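AT-less polyketide synthase (PDB 4TKT) probably extends the growing polyketide by decarboxylative condensation, as a ketosynthase domain of the isomigrastatin assembly line. Local coordinates at residues His103-Asp108 and Val207-Gly212; Gly114-Ala119 and Ala255-Pro260; Pro294-Ala299 and Gly431-Val436. All coordinates share one frame; numbering follows the deposited sequence.

Interaction 1: His103-Asp108 and Val207-Gly212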
ATOM      1  N   HIS A 103      -3.629   5.264   7.896  1.00 25.13           N
ATOM      2  CA  HIS A 103      -4.961   5.102   8.458  1.00 28.36           C
ATOM      3  C   HIS A 103      -5.775   4.090   7.664  1.00 33.05           C
ATOM      4  O   HIS A 103      -6.404   3.203   8.242  1.00 36.55           O
ATOM      5  CB  HIS A 103      -5.703   6.437   8.505  1.00 29.57           C
ATOM      6  CG  HIS A 103      -7.054   6.346   9.141  1.00 33.76           C
ATOM      7  ND1 HIS A 103      -7.228   6.168  10.496  1.00 33.38           N
ATOM      8  CD2 HIS A 103      -8.296   6.387   8.604  1.00 36.09           C
ATOM      9  CE1 HIS A 103      -8.519   6.114  10.769  1.00 35.91           C
ATOM     10  NE2 HIS A 103      -9.189   6.243   9.639  1.00 38.52           N
ATOM     11  N   THR A 104      -5.756   4.226   6.341  1.00 27.00           N
ATOM     12  CA  THR A 104      -6.498   3.315   5.474  1.00 32.77           C
ATOM     13  C   THR A 104      -6.046   1.871   5.673  1.00 29.71           C
ATOM     14  O   THR A 104      -6.848   0.946   5.554  1.00 31.20           O
ATOM     15  CB  THR A 104      -6.347   3.694   3.988  1.00 32.49           C
ATOM     16  OG1 THR A 104      -4.960   3.832   3.673  1.00 61.87           O
ATOM     17  CG2 THR A 104      -7.042   5.008   3.700  1.00 30.47           C
ATOM     18  N   THR A 105      -4.767   1.682   5.990  1.00 27.25           N
ATOM     19  CA  THR A 105      -4.230   0.340   6.199  1.00 35.19           C
ATOM     20  C   THR A 105      -4.787  -0.273   7.478  1.00 33.20           C
ATOM     21  O   THR A 105      -5.094  -1.465   7.522  1.00 36.15           O
ATOM     22  CB  THR A 105      -2.690   0.336   6.270  1.00 30.40           C
ATOM     23  OG1 THR A 105      -2.149   1.026   5.136  1.00 29.96           O
ATOM     24  CG2 THR A 105      -2.164  -1.091   6.276  1.00 26.88           C
ATOM     25  N   LEU A 106      -4.920   0.541   8.519  1.00 29.75           N
ATOM     26  CA  LEU A 106      -5.503   0.069   9.768  1.00 29.26           C
ATOM     27  C   LEU A 106      -6.970  -0.295   9.567  1.00 30.67           C
ATOM     28  O   LEU A 106      -7.454  -1.285  10.111  1.00 41.98           O
ATOM     29  CB  LEU A 106      -5.363   1.119  10.869  1.00 28.87           C
ATOM     30  CG  LEU A 106      -4.146   0.983  11.787  1.00 30.14           C
ATOM     31  CD1 LEU A 106      -2.841   1.207  11.033  1.00 27.03           C
ATOM     32  CD2 LEU A 106      -4.259   1.939  12.957  1.00 28.36           C
ATOM     33  N   GLU A 107      -7.672   0.506   8.776  1.00 30.66           N
ATOM     34  CA  GLU A 107      -9.083   0.257   8.525  1.00 37.88           C
ATOM     35  C   GLU A 107      -9.274  -1.001   7.686  1.00 37.44           C
ATOM     36  O   GLU A 107     -10.233  -1.743   7.887  1.00 41.67           O
ATOM     37  CB  GLU A 107      -9.732   1.462   7.842  1.00 38.90           C
ATOM     38  CG  GLU A 107      -9.898   2.661   8.765  1.00 43.06           C
ATOM     39  CD  GLU A 107     -10.671   3.795   8.123  1.00 52.61           C
ATOM     40  OE1 GLU A 107     -10.402   4.110   6.946  1.00 55.79           O
ATOM     41  OE2 GLU A 107     -11.552   4.371   8.796  1.00 59.92           O
ATOM     42  N   ASP A 108      -8.355  -1.244   6.756  1.00 34.86           N
ATOM     43  CA  ASP A 108      -8.396  -2.462   5.956  1.00 34.98           C
ATOM     44  C   ASP A 108      -8.129  -3.675   6.837  1.00 33.60           C
ATOM     45  O   ASP A 108      -8.689  -4.748   6.621  1.00 39.78           O
ATOM     46  CB  ASP A 108      -7.379  -2.409   4.814  1.00 36.57           C
ATOM     47  CG  ASP A 108      -7.536  -3.565   3.838  1.00 47.10           C
ATOM     48  OD1 ASP A 108      -8.662  -3.777   3.340  1.00 51.62           O
ATOM     49  OD2 ASP A 108      -6.536  -4.266   3.571  1.00 51.72           O
ATOM     50  N   VAL A 207       3.263  -5.291  16.394  1.00 33.35           N
ATOM     51  CA  VAL A 207       2.867  -5.141  15.002  1.00 27.14           C
ATOM     52  C   VAL A 207       3.757  -4.099  14.349  1.00 33.06           C
ATOM     53  O   VAL A 207       4.404  -3.305  15.032  1.00 35.54           O
ATOM     54  CB  VAL A 207       1.389  -4.724  14.852  1.00 27.09           C
ATOM     55  CG1 VAL A 207       0.493  -5.657  15.645  1.00 29.58           C
ATOM     56  CG2 VAL A 207       1.191  -3.284  15.293  1.00 26.26           C
ATOM     57  N   ALA A 208       3.790  -4.101  13.023  1.00 25.49           N
ATOM     58  CA  ALA A 208       4.622  -3.150  12.309  1.00 27.02           C
ATOM     59  C   ALA A 208       3.956  -2.673  11.032  1.00 23.91           C
ATOM     60  O   ALA A 208       3.475  -3.467  10.223  1.00 27.45           O
ATOM     61  CB  ALA A 208       5.978  -3.760  11.999  1.00 24.67           C
ATOM     62  N   LEU A 209       3.930  -1.359  10.868  1.00 23.06           N
ATOM     63  CA  LEU A 209       3.501  -0.749   9.626  1.00 22.49           C
ATOM     64  C   LEU A 209       4.721  -0.553   8.730  1.00 26.84           C
ATOM     65  O   LEU A 209       5.677   0.119   9.115  1.00 30.36           O
ATOM     66  CB  LEU A 209       2.807   0.581   9.901  1.00 22.57           C
ATOM     67  CG  LEU A 209       1.843   1.084   8.835  1.00 33.59           C
ATOM     68  CD1 LEU A 209       0.747   0.063   8.612  1.00 34.41           C
ATOM     69  CD2 LEU A 209       1.262   2.420   9.259  1.00 39.91           C
ATOM     70  N   ALA A 210       4.698  -1.156   7.548  1.00 23.60           N
ATOM     71  CA  ALA A 210       5.807  -1.021   6.613  1.00 25.80           C
ATOM     72  C   ALA A 210       5.300  -0.600   5.244  1.00 23.54           C
ATOM     73  O   ALA A 210       4.307  -1.134   4.753  1.00 32.72           O
ATOM     74  CB  ALA A 210       6.586  -2.319   6.513  1.00 24.64           C
ATOM     75  N   GLY A 211       5.979   0.361   4.631  1.00 22.76           N
ATOM     76  CA  GLY A 211       5.581   0.832   3.320  1.00 25.33           C
ATOM     77  C   GLY A 211       6.550   1.826   2.720  1.00 24.23           C
ATOM     78  O   GLY A 211       7.603   2.113   3.292  1.00 31.78           O
ATOM     79  N   GLY A 212       6.186   2.352   1.555  1.00 20.18           N
ATOM     80  CA  GLY A 212       7.009   3.316   0.854  1.00 19.85           C
ATOM     81  C   GLY A 212       6.176   4.413   0.223  1.00 22.08           C
ATOM     82  O   GLY A 212       4.984   4.241  -0.026  1.00 24.82           O
TER

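Interaction 2: Gly114-Ala119 and Ala255-Pro260. With SO4 (sulfate ion), chain C.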
ATOM      1  N   GLY A 114      -6.521   2.249  19.149  1.00 33.34           N
ATOM      2  CA  GLY A 114      -6.489   1.668  20.479  1.00 34.58           C
ATOM      3  C   GLY A 114      -6.461   0.155  20.468  1.00 47.04           C
ATOM      4  O   GLY A 114      -5.715  -0.468  21.224  1.00 51.68           O
ATOM      5  N   ALA A 115      -7.276  -0.439  19.603  1.00 35.73           N
ATOM      6  CA  ALA A 115      -7.355  -1.888  19.504  1.00 36.65           C
ATOM      7  C   ALA A 115      -6.033  -2.466  19.017  1.00 44.23           C
ATOM      8  O   ALA A 115      -5.561  -3.481  19.531  1.00 54.04           O
ATOM      9  CB  ALA A 115      -8.488  -2.296  18.577  1.00 37.29           C
ATOM     10  N   LEU A 116      -5.436  -1.811  18.025  1.00 38.05           N
ATOM     11  CA  LEU A 116      -4.173  -2.271  17.463  1.00 33.02           C
ATOM     12  C   LEU A 116      -3.064  -2.254  18.511  1.00 37.79           C
ATOM     13  O   LEU A 116      -2.285  -3.200  18.607  1.00 34.09           O
ATOM     14  CB  LEU A 116      -3.776  -1.420  16.258  1.00 31.47           C
ATOM     15  CG  LEU A 116      -2.526  -1.883  15.504  1.00 32.39           C
ATOM     16  CD1 LEU A 116      -2.672  -3.330  15.068  1.00 33.45           C
ATOM     17  CD2 LEU A 116      -2.257  -0.988  14.306  1.00 34.69           C
ATOM     18  N   ARG A 117      -3.000  -1.184  19.300  1.00 37.92           N
ATOM     19  CA  ARG A 117      -2.001  -1.091  20.363  1.00 32.86           C
ATOM     20  C   ARG A 117      -2.184  -2.200  21.398  1.00 41.29           C
ATOM     21  O   ARG A 117      -1.213  -2.832  21.816  1.00 40.46           O
ATOM     22  CB  ARG A 117      -2.061   0.276  21.043  1.00 32.67           C
ATOM     23  CG  ARG A 117      -1.672   1.432  20.137  1.00 37.01           C
ATOM     24  CD  ARG A 117      -1.536   2.729  20.916  1.00 36.48           C
ATOM     25  NE  ARG A 117      -2.794   3.135  21.537  1.00 39.79           N
ATOM     26  CZ  ARG A 117      -3.639   4.018  21.013  1.00 39.72           C
ATOM     27  NH1 ARG A 117      -3.365   4.599  19.853  1.00 30.63           N
ATOM     28  NH2 ARG A 117      -4.759   4.323  21.653  1.00 43.03           N
ATOM     29  N   ALA A 118      -3.428  -2.439  21.800  1.00 40.76           N
ATOM     30  CA  ALA A 118      -3.732  -3.482  22.776  1.00 43.18           C
ATOM     31  C   ALA A 118      -3.305  -4.860  22.279  1.00 44.26           C
ATOM     32  O   ALA A 118      -2.694  -5.633  23.017  1.00 47.10           O
ATOM     33  CB  ALA A 118      -5.216  -3.481  23.108  1.00 38.93           C
ATOM     34  N   ALA A 119      -3.628  -5.161  21.025  1.00 37.25           N
ATOM     35  CA  ALA A 119      -3.295  -6.453  20.439  1.00 37.74           C
ATOM     36  C   ALA A 119      -1.784  -6.635  20.322  1.00 47.58           C
ATOM     37  O   ALA A 119      -1.265  -7.733  20.518  1.00 56.23           O
ATOM     38  CB  ALA A 119      -3.954  -6.601  19.075  1.00 37.18           C
ATOM     39  N   ALA A 255       1.337   0.736   1.907  1.00 26.26           N
ATOM     40  CA  ALA A 255       1.769   0.214   3.198  1.00 28.04           C
ATOM     41  C   ALA A 255       1.114  -1.124   3.523  1.00 25.12           C
ATOM     42  O   ALA A 255       0.044  -1.448   3.009  1.00 30.79           O
ATOM     43  CB  ALA A 255       1.473   1.216   4.299  1.00 21.24           C
ATOM     44  N   VAL A 256       1.777  -1.900   4.372  1.00 24.12           N
ATOM     45  CA  VAL A 256       1.207  -3.133   4.895  1.00 23.82           C
ATOM     46  C   VAL A 256       1.322  -3.154   6.411  1.00 28.47           C
ATOM     47  O   VAL A 256       2.265  -2.601   6.979  1.00 29.42           O
ATOM     48  CB  VAL A 256       1.900  -4.383   4.316  1.00 27.01           C
ATOM     49  CG1 VAL A 256       1.449  -4.634   2.894  1.00 24.77           C
ATOM     50  CG2 VAL A 256       3.410  -4.236   4.386  1.00 24.08           C
ATOM     51  N   LEU A 257       0.350  -3.779   7.066  1.00 24.69           N
ATOM     52  CA  LEU A 257       0.431  -4.015   8.499  1.00 29.76           C
ATOM     53  C   LEU A 257       0.961  -5.425   8.727  1.00 31.91           C
ATOM     54  O   LEU A 257       0.343  -6.402   8.305  1.00 29.47           O
ATOM     55  CB  LEU A 257      -0.933  -3.830   9.168  1.00 25.45           C
ATOM     56  CG  LEU A 257      -0.922  -3.702  10.695  1.00 28.84           C
ATOM     57  CD1 LEU A 257      -0.032  -2.551  11.133  1.00 24.73           C
ATOM     58  CD2 LEU A 257      -2.329  -3.512  11.235  1.00 26.19           C
ATOM     59  N   LEU A 258       2.115  -5.524   9.381  1.00 33.13           N
ATOM     60  CA  LEU A 258       2.786  -6.808   9.550  1.00 30.07           C
ATOM     61  C   LEU A 258       2.677  -7.338  10.975  1.00 31.51           C
ATOM     62  O   LEU A 258       2.629  -6.570  11.936  1.00 32.14           O
ATOM     63  CB  LEU A 258       4.256  -6.692   9.150  1.00 26.58           C
ATOM     64  CG  LEU A 258       4.502  -6.249   7.711  1.00 29.49           C
ATOM     65  CD1 LEU A 258       5.988  -6.268   7.400  1.00 30.47           C
ATOM     66  CD2 LEU A 258       3.734  -7.137   6.749  1.00 26.45           C
ATOM     67  N   ARG A 259       2.665  -8.660  11.099  1.00 28.85           N
ATOM     68  CA  ARG A 259       2.416  -9.315  12.374  1.00 30.70           C
ATOM     69  C   ARG A 259       2.837 -10.783  12.324  1.00 34.71           C
ATOM     70  O   ARG A 259       2.655 -11.440  11.301  1.00 36.74           O
ATOM     71  CB  ARG A 259       0.934  -9.196  12.727  1.00 39.66           C
ATOM     72  CG  ARG A 259       0.579  -9.679  14.103  1.00 43.34           C
ATOM     73  CD  ARG A 259      -0.831  -9.284  14.474  1.00 36.60           C
ATOM     74  NE  ARG A 259      -1.057  -9.482  15.899  1.00 40.13           N
ATOM     75  CZ  ARG A 259      -2.238  -9.358  16.488  1.00 45.24           C
ATOM     76  NH1 ARG A 259      -3.303  -9.042  15.767  1.00 42.20           N
ATOM     77  NH2 ARG A 259      -2.351  -9.556  17.794  1.00 55.38           N
ATOM     78  N   PRO A 260       3.421 -11.298  13.422  1.00 36.51           N
ATOM     79  CA  PRO A 260       3.730 -12.732  13.502  1.00 33.46           C
ATOM     80  C   PRO A 260       2.490 -13.580  13.245  1.00 40.20           C
ATOM     81  O   PRO A 260       1.448 -13.329  13.849  1.00 40.65           O
ATOM     82  CB  PRO A 260       4.229 -12.905  14.937  1.00 34.10           C
ATOM     83  CG  PRO A 260       4.790 -11.578  15.293  1.00 32.73           C
ATOM     84  CD  PRO A 260       3.926 -10.562  14.594  1.00 31.56           C
TER
HETATM   85  S   SO4 C4002      -3.936   2.542  25.121  1.00 78.22           S
HETATM   86  O1  SO4 C4002      -4.000   2.661  26.574  1.00 79.67           O
HETATM   87  O2  SO4 C4002      -4.618   3.682  24.513  1.00 72.69           O
HETATM   88  O3  SO4 C4002      -4.590   1.306  24.698  1.00 79.59           O
HETATM   89  O4  SO4 C4002      -2.538   2.522  24.698  1.00 76.81           O

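Interaction 3: Pro294-Ala299 and Gly431-Val436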
ATOM      1  N   PRO A 294      24.764  -8.857 -11.352  1.00 39.90           N
ATOM      2  CA  PRO A 294      23.943 -10.068 -11.439  1.00 34.33           C
ATOM      3  C   PRO A 294      24.261 -11.074 -10.336  1.00 41.16           C
ATOM      4  O   PRO A 294      23.361 -11.764  -9.862  1.00 43.45           O
ATOM      5  CB  PRO A 294      24.302 -10.633 -12.816  1.00 35.53           C
ATOM      6  CG  PRO A 294      25.671 -10.112 -13.089  1.00 35.31           C
ATOM      7  CD  PRO A 294      25.688  -8.734 -12.491  1.00 43.87           C
ATOM      8  N   LEU A 295      25.523 -11.147  -9.929  1.00 39.52           N
ATOM      9  CA  LEU A 295      25.925 -12.087  -8.889  1.00 40.06           C
ATOM     10  C   LEU A 295      25.382 -11.667  -7.525  1.00 34.47           C
ATOM     11  O   LEU A 295      25.018 -12.510  -6.707  1.00 40.10           O
ATOM     12  CB  LEU A 295      27.450 -12.213  -8.835  1.00 40.06           C
ATOM     13  CG  LEU A 295      28.136 -12.722 -10.106  1.00 43.17           C
ATOM     14  CD1 LEU A 295      29.595 -13.049  -9.833  1.00 37.74           C
ATOM     15  CD2 LEU A 295      27.407 -13.931 -10.672  1.00 43.00           C
ATOM     16  N   ALA A 296      25.326 -10.360  -7.287  1.00 33.10           N
ATOM     17  CA  ALA A 296      24.786  -9.839  -6.038  1.00 32.13           C
ATOM     18  C   ALA A 296      23.283 -10.063  -5.975  1.00 35.70           C
ATOM     19  O   ALA A 296      22.736 -10.385  -4.920  1.00 38.02           O
ATOM     20  CB  ALA A 296      25.107  -8.365  -5.892  1.00 30.79           C
ATOM     21  N   GLN A 297      22.620  -9.890  -7.112  1.00 34.21           N
ATOM     22  CA  GLN A 297      21.186 -10.124  -7.197  1.00 32.61           C
ATOM     23  C   GLN A 297      20.872 -11.589  -6.941  1.00 41.53           C
ATOM     24  O   GLN A 297      19.917 -11.915  -6.239  1.00 43.49           O
ATOM     25  CB  GLN A 297      20.651  -9.700  -8.564  1.00 32.75           C
ATOM     26  CG  GLN A 297      20.753  -8.209  -8.824  1.00 37.39           C
ATOM     27  CD  GLN A 297      20.133  -7.811 -10.143  1.00 36.35           C
ATOM     28  OE1 GLN A 297      19.544  -8.641 -10.836  1.00 39.89           O
ATOM     29  NE2 GLN A 297      20.256  -6.536 -10.498  1.00 30.91           N
ATOM     30  N   ALA A 298      21.688 -12.470  -7.507  1.00 34.94           N
ATOM     31  CA  ALA A 298      21.516 -13.900  -7.310  1.00 36.31           C
ATOM     32  C   ALA A 298      21.704 -14.262  -5.843  1.00 42.63           C
ATOM     33  O   ALA A 298      21.003 -15.118  -5.310  1.00 45.40           O
ATOM     34  CB  ALA A 298      22.491 -14.680  -8.177  1.00 37.50           C
ATOM     35  N   ALA A 299      22.649 -13.594  -5.192  1.00 39.24           N
ATOM     36  CA  ALA A 299      22.959 -13.882  -3.799  1.00 37.43           C
ATOM     37  C   ALA A 299      21.817 -13.476  -2.874  1.00 36.86           C
ATOM     38  O   ALA A 299      21.439 -14.234  -1.979  1.00 39.11           O
ATOM     39  CB  ALA A 299      24.245 -13.183  -3.389  1.00 34.57           C
ATOM     40  N   GLY A 431      22.875   0.407  -5.843  1.00 26.67           N
ATOM     41  CA  GLY A 431      23.457  -0.897  -5.586  1.00 23.29           C
ATOM     42  C   GLY A 431      22.780  -1.719  -4.505  1.00 23.31           C
ATOM     43  O   GLY A 431      23.056  -2.910  -4.372  1.00 28.51           O
ATOM     44  N   SER A 432      21.903  -1.096  -3.723  1.00 27.11           N
ATOM     45  CA  SER A 432      21.177  -1.821  -2.686  1.00 27.31           C
ATOM     46  C   SER A 432      20.124  -2.729  -3.304  1.00 27.91           C
ATOM     47  O   SER A 432      19.274  -2.277  -4.069  1.00 31.62           O
ATOM     48  CB  SER A 432      20.518  -0.855  -1.698  1.00 27.15           C
ATOM     49  OG  SER A 432      21.482  -0.175  -0.915  1.00 33.95           O
ATOM     50  N   ASN A 433      20.185  -4.012  -2.969  1.00 28.21           N
ATOM     51  CA  ASN A 433      19.238  -4.983  -3.496  1.00 28.88           C
ATOM     52  C   ASN A 433      18.376  -5.599  -2.404  1.00 35.54           C
ATOM     53  O   ASN A 433      18.770  -5.647  -1.238  1.00 42.00           O
ATOM     54  CB  ASN A 433      19.974  -6.088  -4.251  1.00 29.22           C
ATOM     55  CG  ASN A 433      20.864  -5.548  -5.345  1.00 33.98           C
ATOM     56  OD1 ASN A 433      20.527  -4.569  -6.010  1.00 36.26           O
ATOM     57  ND2 ASN A 433      22.015  -6.183  -5.537  1.00 28.94           N
ATOM     58  N   ALA A 434      17.198  -6.077  -2.786  1.00 29.73           N
ATOM     59  CA  ALA A 434      16.303  -6.721  -1.839  1.00 36.90           C
ATOM     60  C   ALA A 434      15.419  -7.749  -2.530  1.00 37.56           C
ATOM     61  O   ALA A 434      15.017  -7.568  -3.680  1.00 36.29           O
ATOM     62  CB  ALA A 434      15.451  -5.682  -1.122  1.00 29.79           C
ATOM     63  N   HIS A 435      15.127  -8.835  -1.822  1.00 31.38           N
ATOM     64  CA  HIS A 435      14.190  -9.835  -2.310  1.00 32.26           C
ATOM     65  C   HIS A 435      13.297 -10.307  -1.171  1.00 36.51           C
ATOM     66  O   HIS A 435      13.764 -10.527  -0.053  1.00 33.55           O
ATOM     67  CB  HIS A 435      14.925 -11.020  -2.937  1.00 32.83           C
ATOM     68  CG  HIS A 435      14.034 -11.946  -3.703  1.00 39.04           C
ATOM     69  ND1 HIS A 435      13.703 -11.737  -5.025  1.00 34.18           N
ATOM     70  CD2 HIS A 435      13.398 -13.082  -3.332  1.00 41.04           C
ATOM     71  CE1 HIS A 435      12.907 -12.707  -5.437  1.00 35.18           C
ATOM     72  NE2 HIS A 435      12.705 -13.536  -4.429  1.00 35.49           N
ATOM     73  N   VAL A 436      12.008 -10.449  -1.459  1.00 35.65           N
ATOM     74  CA  VAL A 436      11.038 -10.869  -0.457  1.00 33.42           C
ATOM     75  C   VAL A 436      10.270 -12.090  -0.951  1.00 37.52           C
ATOM     76  O   VAL A 436       9.873 -12.152  -2.114  1.00 40.28           O
ATOM     77  CB  VAL A 436      10.055  -9.729  -0.119  1.00 33.01           C
ATOM     78  CG1 VAL A 436       8.971 -10.212   0.822  1.00 33.63           C
ATOM     79  CG2 VAL A 436      10.801  -8.562   0.497  1.00 38.28           C
TER

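Interaction 1: His103-Asp108 and Val207-Gly212
In the N-terminal half of this thiolase-type ketosynthase, helix 93-109 lies against the large mixed sheet, and the point where T105 and L106 meet L209 of strand 208-214 is a small, wholly buried example of helix-on-sheet packing. The nearest CA atoms, those of T105 and L209, are 8.5 Å apart, a distance bridged by side chains. L209 contributes more surface than either helix residue. Its CG stands anti to the backbone N (chi1 -157°), which sends the isobutyl group away from the strand toward the helix, with CD1 as the touching atom. That methyl comes within 3.9 Å of T105 CG2 and within 4.2 Å of T105 CB, the two side chains meeting at a slant. L106 joins from the next position on the helix, its CD1 lying 4.5 Å from L209 CD1, a looser approach. The two branches of T105 part: CG2 meets the sheet, while OG1 hydrogen-bonds to the carbonyl oxygen of C101, one helical turn earlier. The buried hydroxyl is thus satisfied within its own helix. Around the contact, L209 also packs on L257 and T105 on A255, both from strand 252-260, while L106 leans on L116 of the following helix. On the strand side, backbone hydrogen bonds between L209 and G132 and F134, on strand 129-136, hold the leucine in the sheet. The chemistry of the contact is therefore methyl against methyl, so cohesion here comes from dispersion and the exclusion of water rather than from directed bonds.

Interaction 2: Gly114-Ala119 and Ala255-Pro260
R259, L116 and L257 bury the most surface where helix 113-121 meets strand 252-260, in two neighbouring patches. In the first, the two leucines reach toward each other tip to tip: L116 CD1 lies 3.9 Å from L257 CD2, and L116 CD2 is 4.0 Å from that same methyl. In the second, the R259 chain runs out almost straight, CG anti to the backbone N (chi1 -173°), and brings NH2 to 3.6 Å from A119 CB. Its charge is met by D267 at NH2 and D269 at NH1, so A119 meets a guanidinium already fixed by two salt bridges. The helix carries an arginine of its own, R117, which turns from the strand to a sulfate ion, probably from the crystallisation liquor: NE hydrogen-bonds to O4 at 3.2 Å and NH2 to O2 at 2.9 Å. A leucine in place of R117 would remove all three donor nitrogens and would probably leave the sulfate without this grip and the carbonyl oxygen of L173, which NH1 serves, without its partner. L116 also packs on L106 of helix 93-109, and the two consecutive helices cover one sheet face, as in the outer helical layer of the thiolase fold.

Interaction 3: Pro294-Ala299 and Gly431-Val436
N433 and Q297 each hold CG anti to their own carbonyl carbon, at chi1 -55° and -65°, and from there the asparagine reaches off its strand to the helix while the glutamine chain runs on extended beyond CG. The amide of N433 arrives against the first turn of helix 294-308, where the atom modelled as ND2 is 3.8 Å from A296 CB and 4.1 Å from Q297 CG. That amide is probably turned over in the model, so the distances speak for close packing against aliphatic carbon and not for a particular nitrogen or oxygen. The two side chains cross at about a right angle, and their amide planes stand 87° apart. Here the C-terminal half of the thiolase fold sets a helix on its own part of the mixed sheet: strand 432-439 runs between strands 273-282 and 421-427, and N433 pairs through its backbone with N281. The helix has its own tie to that neighbouring strand, since the carbonyl oxygen of A296 accepts a hydrogen bond from N281 ND2. F427, on the other flanking strand, touches the side chains of both N433 and Q297, while I331 and E332 of helix 328-340 meet Q297.

All three contacts set a helix against the sheet of the thiolase fold, whose two halves meet where strands 9-17 and 273-282 lie side by side. All are buried, though A119 in interaction 2 is partly exposed, and their chemistry differs with distance from the centre of the chain. Interaction 1, nearest it, is apolar where it meets; interaction 2 adds a charged group beside its leucines; interaction 3, farthest out, lays one asparagine amide on aliphatic carbons. Interactions 1 and 2 share consecutive helices and neighbouring strands, with L258 N probably donating to A208 O and V256 N to A210 O. The centre of interaction 3 lies about 26 Å from that of interaction 1 and about 30 Å from that of interaction 2.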